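Local coordinates for protein glycoside Hydrolase (Bacteroides plebeius, PDB 5T3B) that probably hydrolyses glycosidic bonds in carbohydrates, as a glycoside hydrolase of family 50 from a subfamily enriched in human gut Bacteroidetes, at residues 98-103 and 327-332; 161-166 and 245-250; 387-392 and 436-441; 401-406 and 446-451. One frame throughout, in Å; residues are numbered along the deposited sequence.

Contact 1. Residues 98-103 and 327-332. With EDO (1,2-ethanediol), chain M.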
# COMPACT_ATOMS: atom_id res chain seq x y z
N THR A 98 -18.89 5.81 -13.65
CA THR A 98 -19.98 5.40 -12.76
C THR A 98 -20.26 6.35 -11.62
O THR A 98 -21.20 6.14 -10.82
CB THR A 98 -19.70 4.02 -12.14
OG1 THR A 98 -18.54 4.19 -11.31
CG2 THR A 98 -19.48 2.94 -13.18
N GLY A 99 -19.46 7.41 -11.55
CA GLY A 99 -19.56 8.35 -10.46
C GLY A 99 -18.78 7.96 -9.20
O GLY A 99 -18.85 8.64 -8.17
N ARG A 100 -18.06 6.83 -9.29
CA ARG A 100 -17.31 6.32 -8.16
C ARG A 100 -15.99 5.75 -8.68
O ARG A 100 -15.91 5.23 -9.80
CB ARG A 100 -18.10 5.18 -7.48
CG ARG A 100 -19.40 5.63 -6.89
CD ARG A 100 -19.31 6.58 -5.73
NE ARG A 100 -18.59 6.02 -4.59
CZ ARG A 100 -19.12 5.16 -3.74
NH1 ARG A 100 -20.41 4.86 -3.78
NH2 ARG A 100 -18.37 4.61 -2.84
N PHE A 101 -14.98 5.79 -7.82
CA PHE A 101 -13.75 5.05 -8.10
C PHE A 101 -14.08 3.58 -8.33
O PHE A 101 -14.83 2.99 -7.57
CB PHE A 101 -12.72 5.23 -6.96
CG PHE A 101 -11.98 6.54 -7.03
CD1 PHE A 101 -10.96 6.72 -7.94
CD2 PHE A 101 -12.32 7.57 -6.21
CE1 PHE A 101 -10.26 7.93 -8.03
CE2 PHE A 101 -11.63 8.78 -6.28
CZ PHE A 101 -10.61 8.96 -7.19
N ARG A 102 -13.41 3.01 -9.30
CA ARG A 102 -13.63 1.58 -9.61
C ARG A 102 -12.38 1.02 -10.29
O ARG A 102 -11.44 1.77 -10.52
CB ARG A 102 -14.88 1.42 -10.49
CG ARG A 102 -14.71 1.97 -11.87
CD ARG A 102 -16.03 1.98 -12.64
NE ARG A 102 -15.88 2.32 -14.01
CZ ARG A 102 -15.40 1.52 -14.93
NH1 ARG A 102 -15.10 0.24 -14.64
NH2 ARG A 102 -15.19 1.97 -16.14
N VAL A 103 -12.37 -0.28 -10.60
CA VAL A 103 -11.24 -0.94 -11.19
C VAL A 103 -11.58 -1.37 -12.59
O VAL A 103 -12.62 -2.01 -12.81
CB VAL A 103 -10.78 -2.13 -10.33
CG1 VAL A 103 -9.57 -2.79 -10.91
CG2 VAL A 103 -10.55 -1.70 -8.90
N ASP A 327 -23.55 0.84 0.86
CA ASP A 327 -22.72 1.36 -0.27
C ASP A 327 -21.90 0.20 -0.92
O ASP A 327 -20.69 0.05 -0.65
CB ASP A 327 -21.80 2.49 0.13
CG ASP A 327 -20.97 2.97 -1.04
OD1 ASP A 327 -21.27 2.58 -2.22
OD2 ASP A 327 -19.97 3.68 -0.80
N PRO A 328 -22.53 -0.59 -1.76
CA PRO A 328 -21.80 -1.68 -2.39
C PRO A 328 -20.71 -1.29 -3.37
O PRO A 328 -19.96 -2.12 -3.82
CB PRO A 328 -22.87 -2.48 -3.12
CG PRO A 328 -24.14 -2.01 -2.58
CD PRO A 328 -23.98 -0.62 -2.04
N GLU A 329 -20.60 0.02 -3.72
CA GLU A 329 -19.62 0.49 -4.64
C GLU A 329 -18.33 1.00 -3.97
O GLU A 329 -17.39 1.35 -4.70
CB GLU A 329 -20.16 1.60 -5.55
CG GLU A 329 -21.19 1.12 -6.56
CD GLU A 329 -21.81 2.30 -7.26
OE1 GLU A 329 -21.29 2.73 -8.34
OE2 GLU A 329 -22.80 2.87 -6.66
N LEU A 330 -18.25 0.95 -2.62
CA LEU A 330 -17.02 1.33 -1.91
C LEU A 330 -15.97 0.27 -2.25
O LEU A 330 -16.23 -0.91 -2.04
CB LEU A 330 -17.31 1.37 -0.44
CG LEU A 330 -16.18 1.83 0.46
CD1 LEU A 330 -15.75 3.26 0.12
CD2 LEU A 330 -16.60 1.70 1.92
N LEU A 331 -14.77 0.67 -2.65
CA LEU A 331 -13.71 -0.27 -2.95
C LEU A 331 -13.05 -0.81 -1.69
O LEU A 331 -12.65 -0.04 -0.80
CB LEU A 331 -12.65 0.31 -3.87
CG LEU A 331 -13.12 0.77 -5.24
CD1 LEU A 331 -11.95 1.25 -6.08
CD2 LEU A 331 -13.88 -0.34 -5.96
N TYR A 332 -12.84 -2.13 -1.70
CA TYR A 332 -12.12 -2.81 -0.66
C TYR A 332 -10.69 -3.04 -1.14
O TYR A 332 -10.44 -3.77 -2.09
CB TYR A 332 -12.80 -4.10 -0.27
CG TYR A 332 -12.10 -4.89 0.80
CD1 TYR A 332 -11.41 -4.27 1.84
CD2 TYR A 332 -12.09 -6.25 0.75
CE1 TYR A 332 -10.75 -5.00 2.82
CE2 TYR A 332 -11.46 -7.01 1.70
CZ TYR A 332 -10.77 -6.40 2.73
OH TYR A 332 -10.09 -7.11 3.67
C1 EDO M . -17.30 -2.12 -4.54
O1 EDO M . -16.66 -3.08 -3.68
C2 EDO M . -17.76 -2.76 -5.87
O2 EDO M . -16.53 -3.41 -6.28
O HOH W 1 -18.82 2.07 -9.48
O HOH W 2 -22.79 4.40 -9.75
O HOH W 3 -22.63 5.50 -5.71
O HOH W 4 -17.00 1.32 -7.43
O HOH W 5 -15.91 3.74 -5.14

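Contact 2. Residues 161-166 and 245-250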
# COMPACT_ATOMS: atom_id res chain seq x y z
N PHE A 161 1.32 13.75 -6.37
CA PHE A 161 0.59 12.92 -5.41
C PHE A 161 -0.82 13.48 -5.29
O PHE A 161 -1.00 14.68 -5.13
CB PHE A 161 1.26 12.95 -4.03
CG PHE A 161 2.57 12.21 -3.94
CD1 PHE A 161 2.62 10.81 -3.88
CD2 PHE A 161 3.77 12.89 -3.89
CE1 PHE A 161 3.82 10.16 -3.74
CE2 PHE A 161 4.96 12.24 -3.71
CZ PHE A 161 5.00 10.86 -3.66
N HIS A 162 -1.79 12.55 -5.20
CA HIS A 162 -3.21 12.93 -5.20
C HIS A 162 -4.07 12.31 -4.16
O HIS A 162 -5.23 12.65 -4.03
CB HIS A 162 -3.81 12.73 -6.59
CG HIS A 162 -3.12 13.53 -7.67
ND1 HIS A 162 -3.46 14.83 -7.95
CD2 HIS A 162 -2.04 13.26 -8.45
CE1 HIS A 162 -2.67 15.28 -8.90
NE2 HIS A 162 -1.77 14.37 -9.19
N SER A 163 -3.50 11.34 -3.43
CA SER A 163 -4.24 10.62 -2.43
C SER A 163 -3.49 10.53 -1.10
O SER A 163 -2.23 10.60 -1.12
CB SER A 163 -4.55 9.21 -2.88
OG SER A 163 -5.25 9.15 -4.10
N VAL A 164 -4.27 10.37 -0.03
CA VAL A 164 -3.68 10.07 1.25
C VAL A 164 -4.26 8.73 1.69
O VAL A 164 -5.49 8.53 1.64
CB VAL A 164 -3.90 11.20 2.27
CG1 VAL A 164 -3.06 12.38 1.86
CG2 VAL A 164 -5.34 11.57 2.45
N CYS A 165 -3.43 7.81 2.12
CA CYS A 165 -3.81 6.42 2.32
C CYS A 165 -3.27 5.92 3.62
O CYS A 165 -2.05 5.74 3.74
CB CYS A 165 -3.35 5.55 1.16
SG CYS A 165 -3.84 6.07 -0.52
N ALA A 166 -4.19 5.63 4.53
CA ALA A 166 -3.98 4.98 5.81
C ALA A 166 -3.45 5.84 6.90
O ALA A 166 -2.68 6.80 6.67
CB ALA A 166 -3.17 3.70 5.69
N ASP A 245 -15.06 10.96 -3.05
CA ASP A 245 -13.63 11.30 -2.83
C ASP A 245 -12.91 10.29 -2.00
O ASP A 245 -11.73 10.50 -1.69
CB ASP A 245 -13.55 12.69 -2.23
CG ASP A 245 -14.03 13.74 -3.23
OD1 ASP A 245 -13.75 13.62 -4.46
OD2 ASP A 245 -14.72 14.70 -2.76
N VAL A 246 -13.55 9.19 -1.69
CA VAL A 246 -12.94 8.07 -0.99
C VAL A 246 -12.50 7.03 -2.00
O VAL A 246 -13.29 6.49 -2.77
CB VAL A 246 -13.90 7.54 0.07
CG1 VAL A 246 -13.35 6.27 0.69
CG2 VAL A 246 -14.25 8.55 1.09
N LEU A 247 -11.18 6.81 -2.10
CA LEU A 247 -10.60 5.84 -3.02
C LEU A 247 -11.08 4.43 -2.66
O LEU A 247 -11.39 3.63 -3.53
CB LEU A 247 -9.08 5.95 -2.99
CG LEU A 247 -8.26 5.07 -3.84
CD1 LEU A 247 -8.59 5.32 -5.31
CD2 LEU A 247 -6.79 5.35 -3.60
N GLY A 248 -11.09 4.10 -1.38
CA GLY A 248 -11.47 2.82 -0.85
C GLY A 248 -11.00 2.72 0.56
O GLY A 248 -10.63 3.71 1.17
N PHE A 249 -11.00 1.49 1.13
CA PHE A 249 -10.55 1.33 2.53
C PHE A 249 -9.71 0.08 2.70
O PHE A 249 -9.83 -0.89 1.96
CB PHE A 249 -11.73 1.28 3.51
CG PHE A 249 -12.55 0.00 3.45
CD1 PHE A 249 -13.50 -0.20 2.45
CD2 PHE A 249 -12.40 -0.96 4.41
CE1 PHE A 249 -14.23 -1.34 2.38
CE2 PHE A 249 -13.14 -2.10 4.35
CZ PHE A 249 -14.04 -2.32 3.31
N PHE A 250 -8.89 0.13 3.74
CA PHE A 250 -8.12 -1.03 4.18
C PHE A 250 -8.76 -1.54 5.46
O PHE A 250 -9.14 -0.76 6.33
CB PHE A 250 -6.67 -0.66 4.49
CG PHE A 250 -6.04 0.13 3.38
CD1 PHE A 250 -5.60 -0.49 2.21
CD2 PHE A 250 -5.93 1.51 3.48
CE1 PHE A 250 -5.09 0.26 1.19
CE2 PHE A 250 -5.44 2.27 2.45
CZ PHE A 250 -5.01 1.65 1.32

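Contact 3. Residues 387-392 and 436-441. With EDO (1,2-ethanediol), chain G.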
# COMPACT_ATOMS: atom_id res chain seq x y z
N VAL A 387 1.00 -0.96 -3.98
CA VAL A 387 2.02 -0.93 -2.93
C VAL A 387 1.61 0.14 -1.96
O VAL A 387 1.63 1.34 -2.28
CB VAL A 387 3.40 -0.74 -3.51
CG1 VAL A 387 4.41 -0.52 -2.35
CG2 VAL A 387 3.78 -1.93 -4.36
N THR A 388 1.27 -0.26 -0.77
CA THR A 388 0.75 0.67 0.23
C THR A 388 1.82 1.28 1.11
O THR A 388 1.52 2.26 1.82
CB THR A 388 -0.35 0.01 1.07
OG1 THR A 388 -0.06 -1.38 1.29
CG2 THR A 388 -1.69 0.10 0.37
N GLU A 389 3.02 0.75 1.10
CA GLU A 389 4.11 1.38 1.83
C GLU A 389 5.43 0.99 1.17
O GLU A 389 5.63 -0.17 0.84
CB GLU A 389 4.24 0.92 3.29
CG GLU A 389 3.06 1.17 4.19
CD GLU A 389 3.22 0.71 5.60
OE1 GLU A 389 4.33 0.41 6.07
OE2 GLU A 389 2.15 0.69 6.30
N PHE A 390 6.33 1.98 1.07
CA PHE A 390 7.72 1.78 0.71
C PHE A 390 8.41 3.13 1.03
O PHE A 390 7.76 4.17 1.02
CB PHE A 390 7.92 1.37 -0.73
CG PHE A 390 7.71 2.46 -1.73
CD1 PHE A 390 6.41 2.91 -2.00
CD2 PHE A 390 8.75 3.01 -2.45
CE1 PHE A 390 6.20 3.95 -2.89
CE2 PHE A 390 8.52 4.03 -3.36
CZ PHE A 390 7.26 4.52 -3.59
N TYR A 391 9.72 3.07 1.33
CA TYR A 391 10.54 4.26 1.52
C TYR A 391 11.98 3.86 1.75
O TYR A 391 12.27 2.69 2.00
CB TYR A 391 10.08 5.12 2.74
CG TYR A 391 10.21 4.49 4.07
CD1 TYR A 391 9.32 3.52 4.56
CD2 TYR A 391 11.24 4.83 4.93
CE1 TYR A 391 9.47 2.95 5.78
CE2 TYR A 391 11.38 4.23 6.14
CZ TYR A 391 10.53 3.27 6.57
OH TYR A 391 10.71 2.64 7.81
N THR A 392 12.84 4.87 1.74
CA THR A 392 14.18 4.84 2.32
C THR A 392 14.35 6.00 3.26
O THR A 392 13.58 6.97 3.21
CB THR A 392 15.28 4.86 1.26
OG1 THR A 392 15.21 6.06 0.50
CG2 THR A 392 15.20 3.64 0.35
N VAL A 436 1.92 4.05 -2.64
CA VAL A 436 1.84 5.01 -1.57
C VAL A 436 3.17 5.08 -0.89
O VAL A 436 3.66 4.06 -0.39
CB VAL A 436 0.73 4.64 -0.55
CG1 VAL A 436 0.62 5.69 0.55
CG2 VAL A 436 -0.58 4.39 -1.24
N PHE A 437 3.74 6.28 -0.85
CA PHE A 437 4.99 6.51 -0.13
C PHE A 437 4.69 6.61 1.36
O PHE A 437 3.77 7.30 1.78
CB PHE A 437 5.64 7.78 -0.61
CG PHE A 437 7.02 8.03 0.01
CD1 PHE A 437 7.16 8.85 1.12
CD2 PHE A 437 8.16 7.44 -0.52
CE1 PHE A 437 8.40 9.08 1.68
CE2 PHE A 437 9.41 7.67 0.02
CZ PHE A 437 9.51 8.45 1.14
N PHE A 438 5.45 5.85 2.17
CA PHE A 438 5.33 5.88 3.60
C PHE A 438 6.49 6.67 4.14
O PHE A 438 7.62 6.20 4.07
CB PHE A 438 5.32 4.45 4.15
CG PHE A 438 5.12 4.34 5.63
CD1 PHE A 438 3.86 4.23 6.17
CD2 PHE A 438 6.17 4.42 6.52
CE1 PHE A 438 3.62 4.18 7.52
CE2 PHE A 438 5.96 4.34 7.87
CZ PHE A 438 4.70 4.22 8.37
N LYS A 439 6.29 7.93 4.59
CA LYS A 439 5.03 8.58 4.95
C LYS A 439 5.18 10.07 4.86
O LYS A 439 6.21 10.60 4.46
CB LYS A 439 4.53 8.09 6.31
CG LYS A 439 5.46 8.43 7.46
CD LYS A 439 4.88 7.95 8.81
CE LYS A 439 5.85 7.95 9.95
NZ LYS A 439 5.97 9.30 10.57
N TYR A 440 4.09 10.76 5.25
CA TYR A 440 4.04 12.21 5.17
C TYR A 440 5.20 12.89 5.93
O TYR A 440 5.96 13.63 5.32
CB TYR A 440 2.66 12.64 5.71
CG TYR A 440 2.41 14.11 5.83
CD1 TYR A 440 2.66 15.00 4.79
CD2 TYR A 440 1.88 14.61 7.01
CE1 TYR A 440 2.42 16.34 4.94
CE2 TYR A 440 1.60 15.99 7.15
CZ TYR A 440 1.91 16.82 6.10
OH TYR A 440 1.68 18.18 6.28
N LEU A 441 5.28 12.65 7.24
CA LEU A 441 6.29 13.28 8.09
C LEU A 441 7.28 12.32 8.66
O LEU A 441 6.98 11.16 8.92
CB LEU A 441 5.62 13.95 9.34
CG LEU A 441 4.64 15.03 9.03
CD1 LEU A 441 3.89 15.47 10.22
CD2 LEU A 441 5.26 16.20 8.39
C1 EDO G . 7.49 1.09 8.56
O1 EDO G . 8.45 1.88 9.01
C2 EDO G . 8.13 -0.18 8.10
O2 EDO G . 8.79 -0.97 9.13

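Contact 4. Residues 401-406 and 446-451. With EDO (1,2-ethanediol), chain G; EDO (1,2-ethanediol), chain J.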
# COMPACT_ATOMS: atom_id res chain seq x y z
N ASN A 401 17.20 6.86 13.13
CA ASN A 401 16.96 6.12 11.90
C ASN A 401 16.84 4.62 12.13
O ASN A 401 16.76 3.87 11.15
CB ASN A 401 17.99 6.40 10.75
CG ASN A 401 17.71 7.65 9.94
OD1 ASN A 401 18.60 8.10 9.12
ND2 ASN A 401 16.58 8.20 10.07
N SER A 402 16.76 4.14 13.37
CA SER A 402 16.70 2.71 13.59
C SER A 402 15.30 2.12 13.37
O SER A 402 15.18 0.98 12.93
CB SER A 402 17.31 2.32 14.91
OG SER A 402 16.59 2.84 15.97
N SER A 403 14.24 2.85 13.67
CA SER A 403 12.93 2.27 13.59
C SER A 403 12.51 2.13 12.14
O SER A 403 12.79 2.98 11.31
CB SER A 403 11.92 3.12 14.32
OG SER A 403 11.70 4.35 13.64
N GLY A 404 11.81 1.05 11.86
CA GLY A 404 11.22 0.82 10.54
C GLY A 404 12.14 0.05 9.62
O GLY A 404 13.37 0.09 9.75
N ALA A 405 11.50 -0.57 8.63
CA ALA A 405 12.17 -1.44 7.72
C ALA A 405 12.77 -0.79 6.48
O ALA A 405 13.50 -1.41 5.75
CB ALA A 405 11.23 -2.57 7.30
N GLY A 406 12.47 0.48 6.23
CA GLY A 406 13.03 1.11 5.07
C GLY A 406 14.54 1.18 5.13
O GLY A 406 15.10 1.46 6.21
N CYS A 446 13.40 9.64 13.15
CA CYS A 446 13.62 8.74 12.00
C CYS A 446 13.17 9.41 10.71
O CYS A 446 12.02 9.89 10.65
CB CYS A 446 12.93 7.40 12.21
SG CYS A 446 13.40 6.20 10.94
N ASN A 447 13.97 9.32 9.68
CA ASN A 447 13.72 9.93 8.39
C ASN A 447 12.80 9.06 7.51
O ASN A 447 13.25 8.57 6.49
CB ASN A 447 15.00 10.32 7.70
CG ASN A 447 14.77 11.07 6.41
OD1 ASN A 447 13.78 11.89 6.27
ND2 ASN A 447 15.64 10.89 5.49
N LYS A 448 11.55 8.95 7.94
CA LYS A 448 10.52 8.26 7.15
C LYS A 448 9.73 9.20 6.28
O LYS A 448 8.97 8.76 5.46
CB LYS A 448 9.56 7.53 8.10
CG LYS A 448 10.17 6.45 8.96
CD LYS A 448 9.20 5.89 9.99
CE LYS A 448 9.84 4.85 10.84
NZ LYS A 448 9.00 4.57 12.09
N GLY A 449 9.93 10.50 6.40
CA GLY A 449 9.00 11.41 5.78
C GLY A 449 9.39 11.99 4.46
O GLY A 449 10.57 12.08 4.12
N MET A 450 8.37 12.43 3.72
CA MET A 450 8.58 13.34 2.60
C MET A 450 8.84 14.78 3.12
O MET A 450 9.53 15.56 2.44
CB MET A 450 7.37 13.33 1.67
CG MET A 450 7.58 14.01 0.34
SD MET A 450 6.24 13.97 -0.84
CE MET A 450 4.96 14.85 0.02
N LEU A 451 8.32 15.08 4.32
CA LEU A 451 8.54 16.33 5.04
C LEU A 451 9.25 15.97 6.36
O LEU A 451 9.02 14.90 6.94
CB LEU A 451 7.26 17.06 5.36
CG LEU A 451 6.55 17.83 4.28
CD1 LEU A 451 6.20 17.02 3.07
CD2 LEU A 451 5.32 18.50 4.87
C1 EDO G . 7.49 1.09 8.56
O1 EDO G . 8.45 1.88 9.01
C2 EDO G . 8.13 -0.18 8.10
O2 EDO G . 8.79 -0.97 9.13
C1 EDO J . 10.23 -1.06 15.02
O1 EDO J . 11.26 -0.84 14.07
C2 EDO J . 9.46 0.22 14.88
O2 EDO J . 8.95 0.22 13.53

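Contact 1. Residues 98-103 and 327-332
Asp327 OD1 is gripped by two donors that reach it from opposite faces of the carboxylate plane: Arg100 NH1 at 2.9 Å, on the syn side, and the backbone N of Glu329 at 3.0 Å, from above the plane. The second oxygen, OD2, turns its syn lone pair to Arg100 NH2 at 2.8 Å, so the salt bridge is an end-on, two-nitrogen grip with guanidinium and carboxylate planes 49° apart. OD2 also accepts from the backbone of Asn242. Bends at chi2 and chi3 (-66° and -60°) curl the arginine chain past Glu329 toward Asp327, and Glu329 CB lies over one guanidinium face, 3.7 Å from Arg100 NH1. With an alanine in place of Asp327, the buried Arg100 guanidinium would probably be left without its carboxylate mate and the turn without its side-chain acceptor. Glu329 OE2 is near the arginine in charge only, but a water joins it to Arg100 NH1, while two other waters tie Glu329 OE1 to Thr98. Farther along, Leu331 supplies the apolar half: its CG rests 3.6 Å from Phe101 O, and its CD1 touches Phe101 CB (4.1 Å) and Val103 CG2 (4.3 Å). A branched aliphatic chain suits this place beside the start of strand 102-105. Another water donates to both Phe101 O and Glu329 O, two acceptors that cannot bond to each other. Asp327 OD1, accepting from Glu329 N, makes an Asx turn within the type I beta turn from Asp327 to Leu330.

Contact 2. Residues 161-166 and 245-250
Phe250 enters the contact through one edge of its ring. From CB, chi1 of -50° swings the ring toward residues 163-166, and the first atom to touch them is CD2, 4.2 Å from Ala166 CB. One step farther round, CE2 lies 4.1 Å from Cys165 CB, which sits close to the plane of the ring and so meets its edge. Beyond this pair, CE1 packs on Thr388, and Arg336 makes a cation-pi contact with the same ring. A flat, wide aromatic suits this place because its rim and its pi face can serve different neighbours. Cys165 and Ala166 follow one another in the chain yet both direct CB at Phe250, made possible by the positive phi of Ala166 (79°); its single methyl lets the ring come close. Upstream, Leu247 reaches over with CD2, 4.1 Å from Ser163 OG and 4.3 Å from Cys165 SG. The buried Ser163 hydroxyl is satisfied by Tyr121 and Thr188, so leucine needs only to pack against it. No hydrogen bond joins the segments, whose CA atoms remain 8.0 Å apart at Ser163 and Leu247, although the touching parts run only 15° from parallel. Strand 188-190 pairs with strand 163-165 and also touches Val246 and Phe250. This side-chain packing beside parallel strands 163-165 and 188-190 is consistent with the interior of the (beta/alpha)8 barrel expected for family 50.

Contact 3. Residues 387-392 and 436-441
Strands 385-394 and 432-437 run parallel, and two backbone bonds join residues 387-392 to 436-441: Val436 N to Val387 O at 2.7 Å and Phe438 N to Phe390 O at 3.1 Å, the latter nearly straight. Between them one chain advances three residues and the other two, so the first strand takes in an extra residue, as at a bulge. At and just beyond this irregularity the aromatic side chains meet. Phe437 turns its ring edge to the face of Phe390, centroids 5.8 Å apart and planes at 83°. Tyr391, its CG set between the backbone N and the carbonyl carbon (chi1 65°), runs alongside Phe438 in the same direction; Tyr391 CE1 lies 3.7 Å from Phe438 CD2, with the rings oblique. Its hydroxyl shares a hydrogen bond with a bound ethanediol. Over one face of the Phe438 ring lies the Glu389 carboxylate, its plane only 20° from that of the ring and CD 3.6 Å from Phe438 CD1; the flat phenylalanine ring lets the carboxylate lie against it. Lys439 CB covers the opposite face. Tyr363 and Arg336 hold the two Glu389 oxygens. The peptide before Lys439 is cis. A glutamate on one barrel strand and a cis peptide just beyond the next are consistent with the substrate end of a clan GH-A (beta/alpha)8 barrel.

Contact 4. Residues 401-406 and 446-451
Two loops that follow parallel strands 385-394 and 432-437 meet here, with Lys448 of one reaching Ser403 of the other. The lysine chain is extended beyond CG, long enough to carry NZ to 3.1 Å from Ser403 OG, to which it donates, while Lys448 CE passes 3.5 Å from Ser403 O. Since Ser403 was modelled in two conformers, this bond may not be permanent; the firmer partner of the ammonium is Asp443, in a salt bridge. With a methionine in place of Lys448, Asp443 would probably keep Lys439 but lose its second positive partner, and the Ser403 hydroxyl would lose this donor. Cys446 packs against the same serine, its CB 3.6 Å from Ser403 OG. With SG anti to the backbone N (chi1 -171°), its sulfur rests 3.3 Å from Ser403 O and 3.7 Å from Asn401 CA, a compact side chain slotted against backbone. Gly404 is required by its own backbone, phi 92°, and by crowding, for a CB there would lie too near Lys448 CE. The adjoining amides bind solvent molecules: Gly404 N donates to one ethanediol at 3.0 Å and Ala405 N to another at 2.8 Å. Lys50 and Lys393 draw on carbonyls of 401-406, further fixing its course. Asn447 is the centre of an inverse gamma turn, closed by a weak bond from Lys448 N to Cys446 O, which kinks the loop between strand 432-437 and helix 459-469.

In the fold
From the N terminus, 98-103 opens the widest loop, which contact 1 closes 224 residues later at the stretch following helix 300-324. Contact 2 lies wholly within it, joining strand 163-165 to residues 245-250, and the two touch where Leu331 O probably accepts from Phe249 N. Both later contacts follow in series. Contacts 3 and 4 cross, their segments alternating, so strands 385-394 and 432-437 and the loops after them are tied twice; probable backbone bonds of Lys439 with Lys448 and Met450 stitch them, and one ethanediol touches both. Contact 2 bridges to contact 3 through Phe250 and Cys165, and to contact 4 through Phe161 and Met450. Contacts 1 and 4 lie on opposite sides of the chain's centre.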